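Local structure of fluoride-specific ion channel FluC (Bordetella pertussis, 5NKQ) at residues Y48-M53 against G74-L79; W21-L26 against L79-T84. The protein forms a double-barrelled, fluoride-specific channel in the bacterial inner membrane, lowering cellular fluoride and its toxicity while excluding chloride. One frame throughout, in Å; residues are numbered along the deposited sequence.

Interaction 1: Y48-M53 against G74-L79; sequences YLIGVM and GFLGGL. With NA (sodium ion), chain I.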
loop_
_atom_site.group_PDB
_atom_site.type_symbol
_atom_site.label_atom_id
_atom_site.label_comp_id
_atom_site.label_asym_id
_atom_site.label_seq_id
_atom_site.Cartn_x
_atom_site.Cartn_y
_atom_site.Cartn_z
ATOM N N TYR A 48 0.203 12.136 -0.066
ATOM C CA TYR A 48 0.193 13.553 -0.413
ATOM C C TYR A 48 0.804 13.789 -1.790
ATOM O O TYR A 48 0.289 14.596 -2.573
ATOM C CB TYR A 48 0.941 14.354 0.654
ATOM C CG TYR A 48 1.029 15.838 0.370
ATOM C CD1 TYR A 48 -0.028 16.686 0.670
ATOM C CD2 TYR A 48 2.175 16.391 -0.189
ATOM C CE1 TYR A 48 0.049 18.042 0.416
ATOM C CE2 TYR A 48 2.262 17.747 -0.446
ATOM C CZ TYR A 48 1.195 18.568 -0.143
ATOM O OH TYR A 48 1.276 19.917 -0.397
ATOM N N LEU A 49 1.895 13.088 -2.105
ATOM C CA LEU A 49 2.601 13.348 -3.355
ATOM C C LEU A 49 1.818 12.859 -4.568
ATOM O O LEU A 49 1.969 13.417 -5.660
ATOM C CB LEU A 49 3.987 12.705 -3.319
ATOM C CG LEU A 49 5.002 13.390 -2.402
ATOM C CD1 LEU A 49 6.339 12.665 -2.431
ATOM C CD2 LEU A 49 5.170 14.849 -2.798
ATOM N N ILE A 50 0.985 11.829 -4.409
ATOM C CA ILE A 50 0.184 11.394 -5.548
ATOM C C ILE A 50 -0.982 12.347 -5.776
ATOM O O ILE A 50 -1.441 12.508 -6.912
ATOM C CB ILE A 50 -0.287 9.939 -5.373
ATOM C CG1 ILE A 50 -0.831 9.400 -6.700
ATOM C CG2 ILE A 50 -1.335 9.827 -4.275
ATOM C CD1 ILE A 50 -1.148 7.923 -6.681
ATOM N N GLY A 51 -1.472 13.001 -4.723
ATOM C CA GLY A 51 -2.416 14.086 -4.924
ATOM C C GLY A 51 -1.780 15.257 -5.646
ATOM O O GLY A 51 -2.415 15.906 -6.482
ATOM N N VAL A 52 -0.510 15.535 -5.340
ATOM C CA VAL A 52 0.230 16.558 -6.072
ATOM C C VAL A 52 0.413 16.140 -7.525
ATOM O O VAL A 52 0.203 16.932 -8.451
ATOM C CB VAL A 52 1.584 16.829 -5.390
ATOM C CG1 VAL A 52 2.450 17.730 -6.260
ATOM C CG2 VAL A 52 1.376 17.440 -4.011
ATOM N N MET A 53 0.801 14.880 -7.745
ATOM C CA MET A 53 1.074 14.417 -9.102
ATOM C C MET A 53 -0.193 14.374 -9.946
ATOM O O MET A 53 -0.186 14.811 -11.102
ATOM C CB MET A 53 1.745 13.046 -9.066
ATOM C CG MET A 53 3.206 13.083 -8.651
ATOM S SD MET A 53 4.181 14.220 -9.660
ATOM C CE MET A 53 3.900 13.553 -11.298
ATOM N N GLY A 74 6.227 4.364 -10.572
ATOM C CA GLY A 74 7.534 3.983 -10.077
ATOM C C GLY A 74 7.824 4.487 -8.677
ATOM O O GLY A 74 7.754 3.722 -7.712
ATOM N N PHE A 75 8.133 5.782 -8.557
ATOM C CA PHE A 75 8.614 6.326 -7.290
ATOM C C PHE A 75 7.579 6.169 -6.181
ATOM O O PHE A 75 7.860 5.581 -5.130
ATOM C CB PHE A 75 9.000 7.796 -7.464
ATOM C CG PHE A 75 9.442 8.458 -6.190
ATOM C CD1 PHE A 75 10.697 8.202 -5.662
ATOM C CD2 PHE A 75 8.604 9.334 -5.522
ATOM C CE1 PHE A 75 11.108 8.806 -4.488
ATOM C CE2 PHE A 75 9.009 9.943 -4.348
ATOM C CZ PHE A 75 10.263 9.678 -3.831
ATOM N N LEU A 76 6.373 6.698 -6.394
ATOM C CA LEU A 76 5.349 6.616 -5.358
ATOM C C LEU A 76 4.881 5.183 -5.142
ATOM O O LEU A 76 4.456 4.833 -4.034
ATOM C CB LEU A 76 4.174 7.523 -5.716
ATOM C CG LEU A 76 4.549 9.005 -5.758
ATOM C CD1 LEU A 76 3.362 9.855 -6.173
ATOM C CD2 LEU A 76 5.095 9.450 -4.409
ATOM N N GLY A 77 4.953 4.343 -6.176
ATOM C CA GLY A 77 4.641 2.936 -6.011
ATOM C C GLY A 77 5.692 2.167 -5.241
ATOM O O GLY A 77 5.393 1.096 -4.703
ATOM N N GLY A 78 6.916 2.683 -5.180
ATOM C CA GLY A 78 7.954 2.062 -4.385
ATOM C C GLY A 78 8.057 2.680 -3.008
ATOM O O GLY A 78 8.539 2.045 -2.065
ATOM N N LEU A 79 7.593 3.927 -2.880
ATOM C CA LEU A 79 7.646 4.614 -1.594
ATOM C C LEU A 79 6.575 4.094 -0.643
ATOM O O LEU A 79 6.862 3.780 0.518
ATOM C CB LEU A 79 7.496 6.120 -1.801
ATOM C CG LEU A 79 7.366 6.954 -0.526
ATOM C CD1 LEU A 79 8.594 6.788 0.362
ATOM C CD2 LEU A 79 7.136 8.414 -0.875
HETATM NA NA NA I . 4.679 -0.044 -2.848
#
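L76 carries most of this contact between two transmembrane helices of the Fluc channel, and its isobutyl end works as a wedge between L49 and I50. The two methyls divide the job. CD1 lies over the backbone of the opposite helix, 3.6 Å from I50 N. CD2 lies against L49, with 3.6 Å to L49 CB. The L49 side chain crosses that of L76 at roughly a right angle, and its CD1 continues to the rim of the F75 ring, near the ring plane, 4.3 Å from F75 CE2. On the other flank, M53 closes the group by bringing CG obliquely to L76 CD1 at 4.1 Å. The torsions explain the reach: in L76, CG stands anti to the carbonyl carbon (chi1 -64°), and an extended chi2 of 178° carries CD1 onto I50.

The axes of segments 48-53 and 74-79 run nearly antiparallel, at 162°, with a closest approach of 10.6 Å, so side chains, chiefly L76, bridge the gap, L76 CD1 reaching the I50 backbone, and the contact buries a modest 180 Å². Further out, F75 also packs on L18 and L22 of helix 6-30, while I50 touches T116 of helix 98-126 and A87 of the second subunit. A wider pi-type turn at 74-76 precedes the glycine pair that follows L76. There the helix turns from apolar packing to metal binding. The structural sodium ion is bound by G77 and T80 of both subunits, and G77 O coordinates it at 2.3 Å.

Interaction 2: W21-L26 against L79-T84; sequences WLRWVL and LTTFST. With NA (sodium ion), chain I.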
loop_
_atom_site.group_PDB
_atom_site.type_symbol
_atom_site.label_atom_id
_atom_site.label_comp_id
_atom_site.label_asym_id
_atom_site.label_seq_id
_atom_site.Cartn_x
_atom_site.Cartn_y
_atom_site.Cartn_z
ATOM N N TRP A 21 14.152 2.785 -1.806
ATOM C CA TRP A 21 15.284 3.225 -0.996
ATOM C C TRP A 21 14.846 4.248 0.043
ATOM O O TRP A 21 15.309 4.218 1.189
ATOM C CB TRP A 21 16.377 3.809 -1.892
ATOM C CG TRP A 21 17.163 2.782 -2.651
ATOM C CD1 TRP A 21 17.106 1.427 -2.499
ATOM C CD2 TRP A 21 18.126 3.031 -3.682
ATOM N NE1 TRP A 21 17.975 0.816 -3.372
ATOM C CE2 TRP A 21 18.613 1.779 -4.110
ATOM C CE3 TRP A 21 18.623 4.191 -4.285
ATOM C CZ2 TRP A 21 19.575 1.654 -5.112
ATOM C CZ3 TRP A 21 19.577 4.064 -5.282
ATOM C CH2 TRP A 21 20.042 2.806 -5.684
ATOM N N LEU A 22 13.952 5.162 -0.340
ATOM C CA LEU A 22 13.483 6.179 0.596
ATOM C C LEU A 22 12.641 5.563 1.706
ATOM O O LEU A 22 12.800 5.918 2.880
ATOM C CB LEU A 22 12.692 7.253 -0.151
ATOM C CG LEU A 22 12.095 8.365 0.712
ATOM C CD1 LEU A 22 13.178 9.036 1.545
ATOM C CD2 LEU A 22 11.373 9.384 -0.156
ATOM N N ARG A 23 11.737 4.645 1.356
ATOM C CA ARG A 23 10.941 3.970 2.377
ATOM C C ARG A 23 11.826 3.163 3.319
ATOM O O ARG A 23 11.590 3.132 4.533
ATOM C CB ARG A 23 9.895 3.072 1.717
ATOM C CG ARG A 23 9.270 2.050 2.654
ATOM C CD ARG A 23 8.111 1.324 1.993
ATOM N NE ARG A 23 8.439 0.875 0.642
ATOM C CZ ARG A 23 8.978 -0.306 0.356
ATOM N NH1 ARG A 23 9.254 -1.163 1.329
ATOM N NH2 ARG A 23 9.242 -0.629 -0.902
ATOM N N TRP A 24 12.857 2.511 2.776
ATOM C CA TRP A 24 13.770 1.734 3.608
ATOM C C TRP A 24 14.515 2.628 4.593
ATOM O O TRP A 24 14.651 2.284 5.772
ATOM C CB TRP A 24 14.748 0.967 2.719
ATOM C CG TRP A 24 15.787 0.194 3.465
ATOM C CD1 TRP A 24 15.577 -0.725 4.453
ATOM C CD2 TRP A 24 17.205 0.252 3.267
ATOM N NE1 TRP A 24 16.777 -1.233 4.889
ATOM C CE2 TRP A 24 17.792 -0.650 4.176
ATOM C CE3 TRP A 24 18.035 0.982 2.411
ATOM C CZ2 TRP A 24 19.169 -0.840 4.255
ATOM C CZ3 TRP A 24 19.402 0.793 2.491
ATOM C CH2 TRP A 24 19.956 -0.111 3.406
ATOM N N VAL A 25 14.994 3.784 4.130
ATOM C CA VAL A 25 15.702 4.702 5.017
ATOM C C VAL A 25 14.750 5.288 6.053
ATOM O O VAL A 25 15.088 5.389 7.240
ATOM C CB VAL A 25 16.400 5.804 4.199
ATOM C CG1 VAL A 25 16.933 6.893 5.115
ATOM C CG2 VAL A 25 17.528 5.210 3.368
ATOM N N LEU A 26 13.545 5.680 5.626
ATOM C CA LEU A 26 12.566 6.220 6.566
ATOM C C LEU A 26 12.236 5.214 7.659
ATOM O O LEU A 26 12.055 5.588 8.824
ATOM C CB LEU A 26 11.296 6.637 5.823
ATOM C CG LEU A 26 11.355 7.942 5.026
ATOM C CD1 LEU A 26 10.113 8.098 4.164
ATOM C CD2 LEU A 26 11.510 9.129 5.964
ATOM N N LEU A 79 7.593 3.927 -2.880
ATOM C CA LEU A 79 7.646 4.614 -1.594
ATOM C C LEU A 79 6.575 4.094 -0.643
ATOM O O LEU A 79 6.862 3.780 0.518
ATOM C CB LEU A 79 7.496 6.120 -1.801
ATOM C CG LEU A 79 7.366 6.954 -0.526
ATOM C CD1 LEU A 79 8.594 6.788 0.362
ATOM C CD2 LEU A 79 7.136 8.414 -0.875
ATOM N N THR A 80 5.334 4.005 -1.110
ATOM C CA THR A 80 4.259 3.501 -0.270
ATOM C C THR A 80 4.264 1.975 -0.265
ATOM O O THR A 80 4.928 1.325 -1.074
ATOM C CB THR A 80 2.906 4.026 -0.748
ATOM O OG1 THR A 80 2.634 3.532 -2.065
ATOM C CG2 THR A 80 2.914 5.545 -0.770
ATOM N N THR A 81 3.511 1.400 0.669
ATOM C CA THR A 81 3.457 -0.049 0.785
ATOM C C THR A 81 2.166 -0.453 1.480
ATOM O O THR A 81 1.774 0.151 2.481
ATOM C CB THR A 81 4.669 -0.597 1.553
ATOM O OG1 THR A 81 4.495 -1.999 1.787
ATOM C CG2 THR A 81 4.842 0.127 2.882
ATOM N N PHE A 82 1.505 -1.468 0.928
ATOM C CA PHE A 82 0.342 -2.075 1.558
ATOM C C PHE A 82 0.677 -3.373 2.277
ATOM O O PHE A 82 0.075 -3.668 3.315
ATOM C CB PHE A 82 -0.747 -2.345 0.514
ATOM C CG PHE A 82 -2.138 -2.062 0.998
ATOM C CD1 PHE A 82 -2.728 -2.863 1.961
ATOM C CD2 PHE A 82 -2.863 -1.001 0.480
ATOM C CE1 PHE A 82 -4.011 -2.605 2.406
ATOM C CE2 PHE A 82 -4.147 -0.739 0.920
ATOM C CZ PHE A 82 -4.721 -1.542 1.885
ATOM N N SER A 83 1.632 -4.144 1.751
ATOM C CA SER A 83 2.004 -5.409 2.373
ATOM C C SER A 83 2.672 -5.187 3.723
ATOM O O SER A 83 2.330 -5.847 4.711
ATOM C CB SER A 83 2.924 -6.198 1.440
ATOM O OG SER A 83 4.037 -5.415 1.043
ATOM N N THR A 84 3.637 -4.265 3.784
ATOM C CA THR A 84 4.289 -3.965 5.054
ATOM C C THR A 84 3.282 -3.448 6.074
ATOM O O THR A 84 3.326 -3.827 7.250
ATOM C CB THR A 84 5.415 -2.950 4.847
ATOM O OG1 THR A 84 6.336 -3.446 3.868
ATOM C CG2 THR A 84 6.160 -2.705 6.153
HETATM NA NA NA I . 4.679 -0.044 -2.848
HETATM O O HOH W 1 8.433 -1.237 4.045
#
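Segment 21-26 of helix 6-30 runs past a break in a transmembrane segment, the discontinuous helix characteristic of Fluc channels. T80 is the first residue to leave helical backbone angles, and T81 is extended, before helical structure resumes further on. The backbones come close: R23 CA and L79 CA are 5.2 Å apart.

R23 spans the gap. Its CG is anti to the backbone N and chi2 is extended, and a bend at chi3 (46°) turns the guanidinium alongside the non-helical backbone of the break. L79 O lies at the guanidinium edge and presses on the arm, 3.1 Å from R23 CD. T81 crosses the arm at about a right angle, bringing CB over one guanidinium face and CG2 to 3.6 Å from R23 CD. The polar end is held from several directions: NE probably hydrogen-bonds to G78 O, NH2 bonds to T73 O of the second subunit, and NH1 donates to a water at 2.8 Å. That water also meets T84 OG1, which is hydrogen-bonded to T81 OG1. R23 NH2 lies 5.0 Å from the sodium ion, so the surrounding carbonyls probably help to offset two nearby positive charges.

Beside this polar path, the L22 and L79 side chains run alongside each other in the same direction, and L22 CD2 meets L79 CD1 at 3.8 Å. T80 links the break to both ions: its side chain lies in a fluoride pocket with N43, and OG1 bonds to L76 O. T80 O binds the sodium at 2.2 Å, while T80 OG1 stays 4.2 Å from it.

Overall arrangement
Interactions 1 and 2 have centres 12 Å apart and share L79, the residue that ends helix 65-79. Both segments of interaction 1 fall in the sequence between the two segments of interaction 2, meeting the second at L79: helices 6-30 and 37-59 come first, then helix 65-79, the break and helix 83-95. The contacts also touch directly, through the R23 bond to the helix end and packing of L22 CD2 on F75 CZ. Helix 65-79 is thus packed by helix 37-59 in one contact, while helix 6-30 holds its end in the other. Each contact supplies one carbonyl to the central sodium, and the second subunit supplies the matching pair, joining the two halves of the dual-topology channel.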